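Local coordinates for DNA polymerase sliding clamp B (Sulfolobus tokodaii, PDB 3AIZ), which serves as a sliding clamp subunit of the PCNA family, helping to form a ring around DNA that tethers the replicative polymerase and other DNA-processing proteins, at the interface of chains A and B and the interface of chains A and C. Sequence-based numbering; all coordinates share one arbitrary frame. Chains: chain A, DNA polymerase sliding clamp B; chain B/C, DNA polymerase sliding clamp C.

Contact 1: the interface of chains A and B. Residues chain A 173-175; chain B 73, 110-112.
A:Arg175 lies across the end of the B-chain edge strand, its aliphatic stem against B:Pro112 and its CD-NE part passing B:Asp73, while the outer guanidinium nitrogens run on beyond it. Apolar packing comes first. CG of A:Arg175 meets the proline ring at CD of B:Pro112, 3.7 Å away, while CD of A:Arg175 reaches the phenyl ring atom CD2 of B:Phe111 at 4.0 Å. The arginine stem is straight as far as CD and then bends (chi3 -67°), which turns the guanidinium away from the proline. Two carbonyl oxygens add contacts without bonding: O of B:Thr110 rests against the start of the arginine side chain, 3.6 Å from CB of A:Arg175, and O of A:Gly174 sits 3.6 Å from CD of B:Pro112. The electrostatic part is looser: NE of A:Arg175 and OD2 of B:Asp73 form a long salt bridge of 3.9 Å. The two side chains cross at about a right angle, with the guanidinium and carboxylate planes inclined by 32°, and the attraction is probably long-range rather than directional. The patch illustrates how packing and charge can hold a subunit seam where no hydrogen bond crosses, helping to fasten the start of A strand 175-183 against the end of B strand 106-111.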
# COMPACT_ATOMS: atom_id res chain seq x y z
N ALA A 173 -3.48 43.94 -2.50
CA ALA A 173 -3.02 44.17 -1.13
C ALA A 173 -1.54 44.52 -1.05
O ALA A 173 -0.83 44.03 -0.17
CB ALA A 173 -3.34 42.96 -0.26
N GLY A 174 -1.08 45.37 -1.96
CA GLY A 174 0.30 45.82 -1.95
C GLY A 174 1.25 44.87 -2.66
O GLY A 174 2.39 45.22 -2.94
N ARG A 175 0.77 43.66 -2.93
CA ARG A 175 1.57 42.67 -3.65
C ARG A 175 1.39 42.81 -5.16
O ARG A 175 0.32 43.16 -5.64
CB ARG A 175 1.26 41.25 -3.17
CG ARG A 175 1.84 40.95 -1.80
CD ARG A 175 1.56 39.52 -1.35
NE ARG A 175 0.13 39.29 -1.13
CZ ARG A 175 -0.62 38.48 -1.86
NH1 ARG A 175 -0.08 37.81 -2.87
NH2 ARG A 175 -1.90 38.33 -1.58
N ASP B 73 4.38 34.96 2.33
CA ASP B 73 4.25 35.41 0.96
C ASP B 73 5.56 35.25 0.20
O ASP B 73 5.57 34.85 -0.96
CB ASP B 73 3.79 36.87 0.92
CG ASP B 73 2.42 37.06 1.52
OD1 ASP B 73 1.63 36.09 1.51
OD2 ASP B 73 2.13 38.18 1.99
N THR B 110 6.32 41.23 -6.16
CA THR B 110 6.67 42.35 -5.30
C THR B 110 5.89 42.29 -3.99
O THR B 110 4.69 42.01 -3.98
CB THR B 110 6.42 43.70 -5.98
OG1 THR B 110 7.46 43.95 -6.94
CG2 THR B 110 6.41 44.82 -4.96
N PHE B 111 6.58 42.54 -2.88
CA PHE B 111 5.96 42.51 -1.57
C PHE B 111 6.07 43.87 -0.90
O PHE B 111 7.10 44.53 -1.00
CB PHE B 111 6.60 41.43 -0.70
CG PHE B 111 6.65 40.08 -1.35
CD1 PHE B 111 7.78 39.67 -2.04
CD2 PHE B 111 5.57 39.22 -1.28
CE1 PHE B 111 7.83 38.42 -2.65
CE2 PHE B 111 5.61 37.98 -1.88
CZ PHE B 111 6.74 37.58 -2.57
N PRO B 112 5.00 44.29 -0.21
CA PRO B 112 5.01 45.56 0.52
C PRO B 112 5.94 45.47 1.72
O PRO B 112 6.06 44.40 2.32
CB PRO B 112 3.56 45.70 0.99
CG PRO B 112 3.08 44.30 1.11
CD PRO B 112 3.72 43.57 -0.04

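Contact 2: the interface of chains A and B. Residues chain A 142, 145-146, 148-149, 177, 179; chain B 80, 105, 107.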
# COMPACT_ATOMS: atom_id res chain seq x y z
N VAL A 142 3.77 25.91 -19.19
CA VAL A 142 4.11 27.29 -18.87
C VAL A 142 2.88 28.04 -18.39
O VAL A 142 2.91 28.70 -17.35
CB VAL A 142 4.70 28.02 -20.09
CG1 VAL A 142 4.99 29.47 -19.74
CG2 VAL A 142 5.96 27.32 -20.57
N ASP A 145 2.01 27.08 -15.02
CA ASP A 145 2.90 27.76 -14.08
C ASP A 145 2.42 29.18 -13.81
O ASP A 145 2.40 29.63 -12.67
CB ASP A 145 4.34 27.77 -14.60
CG ASP A 145 4.99 26.40 -14.56
OD1 ASP A 145 4.53 25.55 -13.77
OD2 ASP A 145 5.96 26.17 -15.32
N ILE A 146 2.04 29.88 -14.87
CA ILE A 146 1.51 31.24 -14.75
C ILE A 146 0.21 31.26 -13.95
O ILE A 146 -0.06 32.20 -13.21
CB ILE A 146 1.28 31.88 -16.13
CG1 ILE A 146 2.61 32.07 -16.86
CG2 ILE A 146 0.56 33.21 -15.99
CD1 ILE A 146 2.48 32.72 -18.21
N ARG A 148 -0.50 29.20 -11.52
CA ARG A 148 -0.06 29.07 -10.13
C ARG A 148 0.40 30.42 -9.58
O ARG A 148 0.07 30.78 -8.46
CB ARG A 148 1.07 28.05 -10.03
CG ARG A 148 1.86 28.13 -8.74
CD ARG A 148 3.29 27.67 -8.96
NE ARG A 148 3.93 28.44 -10.02
CZ ARG A 148 5.06 28.08 -10.62
NH1 ARG A 148 5.68 26.97 -10.27
NH2 ARG A 148 5.57 28.84 -11.58
N ASP A 149 1.16 31.15 -10.39
CA ASP A 149 1.61 32.48 -10.01
C ASP A 149 0.42 33.38 -9.71
O ASP A 149 0.36 34.01 -8.66
CB ASP A 149 2.46 33.10 -11.12
CG ASP A 149 3.75 32.34 -11.36
OD1 ASP A 149 4.08 31.45 -10.55
OD2 ASP A 149 4.43 32.63 -12.37
N TYR A 177 2.49 41.22 -9.25
CA TYR A 177 3.02 40.16 -10.10
C TYR A 177 3.11 40.64 -11.55
O TYR A 177 2.21 41.32 -12.04
CB TYR A 177 2.14 38.91 -10.02
CG TYR A 177 2.50 37.85 -11.04
CD1 TYR A 177 3.57 37.00 -10.84
CD2 TYR A 177 1.76 37.71 -12.21
CE1 TYR A 177 3.90 36.03 -11.77
CE2 TYR A 177 2.08 36.74 -13.14
CZ TYR A 177 3.15 35.90 -12.92
OH TYR A 177 3.48 34.94 -13.84
N SER A 179 4.78 38.85 -15.20
CA SER A 179 5.59 37.93 -15.99
C SER A 179 5.73 38.42 -17.43
O SER A 179 4.86 39.14 -17.93
CB SER A 179 4.99 36.53 -15.97
OG SER A 179 3.65 36.53 -16.45
N THR B 80 7.99 28.22 -5.85
CA THR B 80 7.69 28.09 -7.28
C THR B 80 8.95 28.08 -8.13
O THR B 80 8.87 28.19 -9.36
CB THR B 80 6.76 29.21 -7.77
OG1 THR B 80 7.50 30.43 -7.91
CG2 THR B 80 5.62 29.42 -6.79
N TYR B 105 10.49 31.13 -18.19
CA TYR B 105 9.96 32.47 -18.45
C TYR B 105 10.35 33.38 -17.30
O TYR B 105 10.63 32.91 -16.20
CB TYR B 105 8.45 32.43 -18.62
CG TYR B 105 7.69 32.03 -17.37
CD1 TYR B 105 7.74 30.73 -16.89
CD2 TYR B 105 6.93 32.96 -16.67
CE1 TYR B 105 7.05 30.37 -15.75
CE2 TYR B 105 6.24 32.60 -15.53
CZ TYR B 105 6.30 31.30 -15.08
OH TYR B 105 5.61 30.94 -13.94
N ARG B 107 9.61 36.29 -14.47
CA ARG B 107 8.48 36.72 -13.65
C ARG B 107 8.97 37.47 -12.42
O ARG B 107 9.98 37.11 -11.82
CB ARG B 107 7.64 35.51 -13.24
CG ARG B 107 8.46 34.39 -12.61
CD ARG B 107 7.66 33.10 -12.53
NE ARG B 107 8.44 32.00 -11.96
CZ ARG B 107 9.40 31.35 -12.60
NH1 ARG B 107 10.05 30.36 -12.00
NH2 ARG B 107 9.73 31.69 -13.84
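The phenol ring of B:Tyr105 pushes into chain A between helix 140-150 and strand 175-183. CG1 of A:Ile146 touches the ring at CE2 of B:Tyr105 (3.9 Å), CG1 of A:Val142 lies by CD1, and CB of A:Asp145 packs near CE1. NH2 of B:Arg107 covers one ring face, offset toward the rim. CG of B:Tyr105 takes the crowded position between its backbone N and carbonyl carbon (chi1 66°), and the ring extends toward the helix, hydroxyl foremost. There it meets A:Asp149 tip to tip: OH of B:Tyr105 donates to the carboxylate OD2 of A:Asp149 at 2.6 Å, on the syn side but 33° out of the carboxylate plane. OD1 of A:Asp149 accepts from NE of A:Arg148 at 3.1 Å, a salt bridge within the helix. The guanidinium of A:Arg148, nearly coplanar with the tyrosine ring, offers NH2 to the phenol oxygen in a weak bond. CB of B:Thr80 covers the centre of one guanidinium face, with OD1 of A:Asp145 over the opposite face. CD of B:Arg107 lies 3.3 Å from OD2 of A:Asp149; its guanidinium may weakly steady that carboxylate while opposing the like-charged A:Arg148. Behind this lock, A:Ser179 and B:Arg107 form an antiparallel bridge, placing the helix cluster beside the sheet that continues across the chains.

Contact 3: the interface of chains A and C. Residues chain A 81, 110-111; chain C 173-175.
A:Ser111 and C:Ser174 face one another across an antiparallel strand pairing that has no real apolar centre. Its middle has serine CB atoms set against oxygens: CB of A:Ser111 rests 3.7 Å from the carbonyl O of C:Ser173, and CB of C:Ser174 is equally near the hydroxyl OG of A:Ser111. Farther along, A:Arg110 and C:Thr175 lie side by side and point the same way. The methyl CG2 of C:Thr175 comes to 4.1 Å from the guanidinium NH2 of A:Arg110, a loose contact. Backbone pairing supplies the firmer hold. The amide N of C:Thr175 donates to the carbonyl O of A:Arg110 at 2.8 Å, nearly straight (165° at H), and the amide N of A:Arg110 returns a bond to the carbonyl O of C:Thr175 at 3.1 Å. Strand 109-116 of chain A is thereby joined to strand 172-178 of chain C, an example of a subunit seam built mainly from main-chain groups, which carry little sequence information. At the polar rim OG of A:Ser111 and OG of C:Ser174 share a hydrogen bond of 3.3 Å. The coordinates do not show which hydroxyl donates, but OG of A:Ser111, anti to its carbonyl carbon (chi1 -67°), also donates to O of A:Arg110 at 2.7 Å, in which case C:Ser174 would be the donor. That bond is poorly directed, nearly side-on to the C=O (94°), and O of A:Arg110 accepts OG of A:Ser111 and N of C:Thr175 from opposite faces of its plane.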
# COMPACT_ATOMS: atom_id res chain seq x y z
N LYS A 81 -10.98 3.13 -19.03
CA LYS A 81 -10.72 1.70 -19.17
C LYS A 81 -9.71 1.42 -20.29
O LYS A 81 -9.48 0.27 -20.65
CB LYS A 81 -12.02 0.94 -19.45
CG LYS A 81 -13.05 1.05 -18.34
CD LYS A 81 -14.29 0.22 -18.65
CE LYS A 81 -15.34 0.38 -17.57
NZ LYS A 81 -14.83 -0.03 -16.23
N ARG A 110 -11.23 -5.03 -25.39
CA ARG A 110 -12.18 -4.00 -25.77
C ARG A 110 -13.11 -3.73 -24.60
O ARG A 110 -13.15 -4.49 -23.63
CB ARG A 110 -13.01 -4.44 -26.98
CG ARG A 110 -12.21 -4.79 -28.21
CD ARG A 110 -13.09 -4.82 -29.44
NE ARG A 110 -14.18 -5.78 -29.31
CZ ARG A 110 -14.16 -7.00 -29.83
NH1 ARG A 110 -13.10 -7.40 -30.53
NH2 ARG A 110 -15.19 -7.81 -29.67
N SER A 111 -13.85 -2.63 -24.69
CA SER A 111 -14.85 -2.30 -23.69
C SER A 111 -15.90 -1.41 -24.32
O SER A 111 -15.60 -0.59 -25.18
CB SER A 111 -14.21 -1.60 -22.49
OG SER A 111 -13.34 -2.47 -21.79
N SER C 173 -19.77 -3.66 -20.98
CA SER C 173 -19.03 -4.91 -20.94
C SER C 173 -17.55 -4.72 -21.26
O SER C 173 -17.16 -3.72 -21.86
CB SER C 173 -19.64 -5.93 -21.91
OG SER C 173 -19.51 -5.49 -23.25
N SER C 174 -16.73 -5.69 -20.86
CA SER C 174 -15.31 -5.69 -21.18
C SER C 174 -14.93 -7.02 -21.82
O SER C 174 -15.21 -8.09 -21.27
CB SER C 174 -14.47 -5.45 -19.92
OG SER C 174 -14.73 -4.16 -19.38
N THR C 175 -14.29 -6.96 -22.98
CA THR C 175 -13.99 -8.16 -23.75
C THR C 175 -12.50 -8.49 -23.76
O THR C 175 -11.66 -7.61 -23.78
CB THR C 175 -14.47 -8.01 -25.21
OG1 THR C 175 -15.85 -7.65 -25.23
CG2 THR C 175 -14.27 -9.31 -25.98

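Contact 1 and contact 2 belong to one seam, their C-alpha centres about 16 Å apart, and share A strand 175-183 and B strand 106-111. Contact 3 lies at the other end of chain A: between C-alpha centres it is about 54 Å from contact 1 and about 42 Å from contact 2. The A-chain subunit thus offers its C-terminal half to chain B and its N-terminal half to the C-terminal half of chain C. Using both ends lets such subunits follow one another head to tail, as a toroidal clamp requires; here two copies of each protein form the heterotetrameric PCNA2-PCNA3 complex.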